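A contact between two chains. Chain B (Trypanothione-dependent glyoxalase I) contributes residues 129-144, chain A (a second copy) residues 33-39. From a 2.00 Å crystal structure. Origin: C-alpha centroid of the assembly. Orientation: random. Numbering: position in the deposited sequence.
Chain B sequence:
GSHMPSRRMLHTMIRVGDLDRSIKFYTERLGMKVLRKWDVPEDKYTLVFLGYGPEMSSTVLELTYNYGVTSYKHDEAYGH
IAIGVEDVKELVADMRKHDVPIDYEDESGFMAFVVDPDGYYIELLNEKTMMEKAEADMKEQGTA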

# COMPACT_ATOMS: atom_id res chain seq x y z
N THR B 129 -3.29 13.96 14.67
CA THR B 129 -2.05 13.80 15.44
C THR B 129 -0.88 13.29 14.56
O THR B 129 0.24 13.76 14.69
CB THR B 129 -2.25 12.87 16.63
OG1 THR B 129 -3.26 13.42 17.49
CG2 THR B 129 -0.96 12.71 17.42
N MET B 130 -1.16 12.35 13.67
CA MET B 130 -0.11 11.81 12.81
C MET B 130 0.47 12.87 11.89
O MET B 130 1.68 12.91 11.70
CB MET B 130 -0.64 10.64 11.96
CG MET B 130 0.40 10.02 11.01
SD MET B 130 1.62 9.03 11.89
CE MET B 130 2.36 8.14 10.50
N MET B 131 -0.40 13.70 11.32
CA MET B 131 0.03 14.72 10.37
C MET B 131 0.78 15.82 11.09
O MET B 131 1.79 16.30 10.59
CB MET B 131 -1.17 15.29 9.61
CG MET B 131 -1.86 14.31 8.68
SD MET B 131 -0.78 13.55 7.45
CE MET B 131 -0.58 11.88 8.04
N GLU B 132 0.32 16.20 12.28
CA GLU B 132 1.05 17.19 13.08
C GLU B 132 2.47 16.70 13.38
O GLU B 132 3.43 17.45 13.26
CB GLU B 132 0.31 17.49 14.39
CG GLU B 132 -0.92 18.33 14.16
CD GLU B 132 -1.82 18.47 15.37
OE1 GLU B 132 -1.68 17.69 16.35
OE2 GLU B 132 -2.68 19.37 15.33
N LYS B 133 2.59 15.42 13.73
CA LYS B 133 3.88 14.81 14.04
C LYS B 133 4.78 14.74 12.81
O LYS B 133 5.97 15.07 12.87
CB LYS B 133 3.71 13.40 14.59
CG LYS B 133 5.02 12.68 14.88
CD LYS B 133 6.01 13.58 15.65
CE LYS B 133 7.23 12.81 16.12
NZ LYS B 133 8.28 13.68 16.69
N ALA B 134 4.20 14.29 11.71
CA ALA B 134 4.93 14.12 10.45
C ALA B 134 5.51 15.44 9.97
O ALA B 134 6.70 15.52 9.67
CB ALA B 134 4.02 13.52 9.39
N GLU B 135 4.68 16.48 9.92
CA GLU B 135 5.14 17.81 9.51
C GLU B 135 6.24 18.31 10.44
O GLU B 135 7.25 18.86 9.98
CB GLU B 135 3.98 18.81 9.45
CG GLU B 135 4.34 20.13 8.79
CD GLU B 135 3.14 21.01 8.50
OE1 GLU B 135 2.03 20.48 8.25
OE2 GLU B 135 3.30 22.24 8.51
N ALA B 136 6.05 18.12 11.75
CA ALA B 136 7.04 18.56 12.73
C ALA B 136 8.40 17.89 12.51
O ALA B 136 9.43 18.56 12.47
CB ALA B 136 6.54 18.32 14.14
N ASP B 137 8.38 16.57 12.35
CA ASP B 137 9.61 15.82 12.06
C ASP B 137 10.28 16.17 10.72
O ASP B 137 11.51 16.20 10.62
CB ASP B 137 9.36 14.32 12.18
CG ASP B 137 9.43 13.82 13.63
OD1 ASP B 137 9.37 14.66 14.56
OD2 ASP B 137 9.59 12.59 13.81
N MET B 138 9.48 16.45 9.69
CA MET B 138 10.02 16.98 8.42
C MET B 138 10.73 18.32 8.63
O MET B 138 11.83 18.55 8.10
CB MET B 138 8.91 17.18 7.39
CG MET B 138 8.31 15.88 6.87
SD MET B 138 7.02 16.15 5.64
CE MET B 138 7.99 16.40 4.14
N LYS B 139 10.10 19.19 9.41
CA LYS B 139 10.69 20.50 9.69
C LYS B 139 11.97 20.36 10.52
O LYS B 139 12.93 21.04 10.27
CB LYS B 139 9.68 21.43 10.37
CG LYS B 139 8.49 21.78 9.49
CD LYS B 139 7.67 22.92 10.08
CE LYS B 139 6.64 23.47 9.09
NZ LYS B 139 6.45 24.94 9.25
N GLU B 140 11.99 19.43 11.47
CA GLU B 140 13.22 19.13 12.22
C GLU B 140 14.33 18.53 11.34
O GLU B 140 15.51 18.79 11.57
CB GLU B 140 12.93 18.22 13.42
CG GLU B 140 14.15 18.01 14.32
CD GLU B 140 13.80 17.55 15.71
OE1 GLU B 140 13.12 16.52 15.83
OE2 GLU B 140 14.23 18.21 16.69
N GLN B 141 13.95 17.73 10.34
CA GLN B 141 14.93 17.02 9.50
C GLN B 141 15.29 17.72 8.17
O GLN B 141 16.08 17.19 7.39
CB GLN B 141 14.44 15.60 9.22
CG GLN B 141 14.39 14.73 10.49
CD GLN B 141 13.70 13.40 10.28
OE1 GLN B 141 13.88 12.75 9.25
NE2 GLN B 141 12.94 12.96 11.30
N GLY B 142 14.69 18.87 7.91
CA GLY B 142 15.09 19.72 6.76
C GLY B 142 14.38 19.42 5.45
O GLY B 142 14.79 19.90 4.39
N THR B 143 13.30 18.64 5.51
CA THR B 143 12.54 18.28 4.31
C THR B 143 11.27 19.12 4.15
O THR B 143 10.56 19.01 3.14
CB THR B 143 12.19 16.77 4.31
OG1 THR B 143 11.42 16.46 5.48
CG2 THR B 143 13.46 15.95 4.33
N ALA B 144 10.98 19.95 5.15
CA ALA B 144 9.87 20.90 5.10
C ALA B 144 10.23 22.13 5.92
O ALA B 144 11.22 22.10 6.65
CB ALA B 144 8.61 20.27 5.66
OXT ALA B 144 9.53 23.14 5.87
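Chain A (33-39) KVLRKWD

Residues 33-39 of chain A form a strand, extended except at L35(A), where phi/psi is -93/-45. The strand lies across the C-terminal helix of chain B. The two N-to-C directions make an angle of 99°, so the strand crosses the helix almost at right angles. The axes come within 7.7 Å. R36(A) sits over M138(B), CA to CA 5.7 Å, and L35(A) lies near T143(B), CA to CA 6.2 Å.

Three direct hydrogen bonds join the stretches, and all use backbone atoms of the strand. Q141(B) pairs with K37(A) through both ends of its amide. K37(A) N donates to Q141(B) OE1 at 2.8 Å, with a nearly straight N-H...O angle of 165°. Q141(B) NE2 donates to K37(A) O at 2.9 Å. The side chain thus satisfies both polar backbone atoms of one residue. At G142(B), which has positive phi, the backbone leaves helical phi/psi, and the CA-to-CB bond of T143(B) points toward the strand. T143(B) OG1 donates to L35(A) O at 2.7 Å.

Water 1 adds a bridge. It accepts from R36(A) NH1 at 2.9 Å and donates to K37(A) O at 2.8 Å and to D137(B) OD2 at 2.7 Å. K37(A) O therefore has two donors. The other carboxylate oxygen, D137(B) OD1, takes a salt bridge from K133(B) NZ at 2.6 Å, one turn back on the helix. The guanidinium nitrogens of R36(A) also have hydrogen bonds elsewhere in the structure.

R36(A) is the most covered residue of the contact. M130(B) CE lies at the guanidinium edge, 3.4 Å from R36(A) NH2, and A134(B) CB is 3.7 Å from R36(A) NE. M138(B) CE meets L35(A) CD2 at 4.1 Å, an apolar contact. Farther along the strand, K133(B) CE approaches W38(A) CZ3 at 3.8 Å.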

# COMPACT_ATOMS: atom_id res chain seq x y z
N LYS A 33 11.00 10.75 -2.89
CA LYS A 33 11.92 11.46 -2.01
C LYS A 33 11.76 10.96 -0.59
O LYS A 33 10.67 10.55 -0.19
CB LYS A 33 11.70 12.98 -2.07
CG LYS A 33 10.28 13.48 -1.77
CD LYS A 33 10.17 15.01 -1.94
CE LYS A 33 9.27 15.64 -0.87
NZ LYS A 33 9.22 17.13 -0.94
N VAL A 34 12.85 11.02 0.17
CA VAL A 34 12.79 10.68 1.59
C VAL A 34 12.07 11.84 2.29
O VAL A 34 12.48 12.99 2.15
CB VAL A 34 14.20 10.50 2.18
CG1 VAL A 34 14.12 10.26 3.69
CG2 VAL A 34 14.92 9.35 1.47
N LEU A 35 11.01 11.53 3.01
CA LEU A 35 10.23 12.55 3.72
C LEU A 35 10.71 12.72 5.17
O LEU A 35 10.86 13.83 5.66
CB LEU A 35 8.76 12.17 3.71
CG LEU A 35 8.18 11.95 2.30
CD1 LEU A 35 6.79 11.30 2.38
CD2 LEU A 35 8.14 13.26 1.52
N ARG A 36 10.94 11.60 5.86
CA ARG A 36 11.45 11.64 7.23
C ARG A 36 11.92 10.27 7.68
O ARG A 36 11.53 9.25 7.10
CB ARG A 36 10.37 12.17 8.20
CG ARG A 36 9.17 11.28 8.35
CD ARG A 36 8.04 11.97 9.09
NE ARG A 36 6.81 11.17 9.07
CZ ARG A 36 6.55 10.15 9.90
NH1 ARG A 36 7.42 9.78 10.83
NH2 ARG A 36 5.40 9.48 9.79
N LYS A 37 12.75 10.25 8.71
CA LYS A 37 13.16 9.00 9.35
C LYS A 37 12.80 8.99 10.84
O LYS A 37 12.61 10.07 11.46
CB LYS A 37 14.66 8.78 9.18
CG LYS A 37 15.14 8.83 7.73
CD LYS A 37 16.63 8.48 7.62
CE LYS A 37 17.12 8.53 6.18
NZ LYS A 37 18.58 8.24 6.04
N TRP A 38 12.70 7.78 11.40
CA TRP A 38 12.38 7.59 12.81
C TRP A 38 13.27 6.46 13.31
O TRP A 38 13.00 5.31 12.98
CB TRP A 38 10.89 7.22 12.96
CG TRP A 38 10.40 6.83 14.35
CD1 TRP A 38 10.30 5.56 14.86
CD2 TRP A 38 9.90 7.71 15.36
NE1 TRP A 38 9.79 5.60 16.13
CE2 TRP A 38 9.54 6.91 16.47
CE3 TRP A 38 9.73 9.09 15.44
CZ2 TRP A 38 9.00 7.44 17.64
CZ3 TRP A 38 9.20 9.62 16.60
CH2 TRP A 38 8.85 8.79 17.69
N ASP A 39 14.28 6.77 14.11
CA ASP A 39 15.29 5.79 14.52
C ASP A 39 15.18 5.52 16.04
O ASP A 39 15.15 6.45 16.82
CB ASP A 39 16.69 6.28 14.12
CG ASP A 39 17.80 5.26 14.41
OD1 ASP A 39 17.57 4.05 14.28
OD2 ASP A 39 18.92 5.69 14.76
O HOH W 1 9.92 10.84 11.76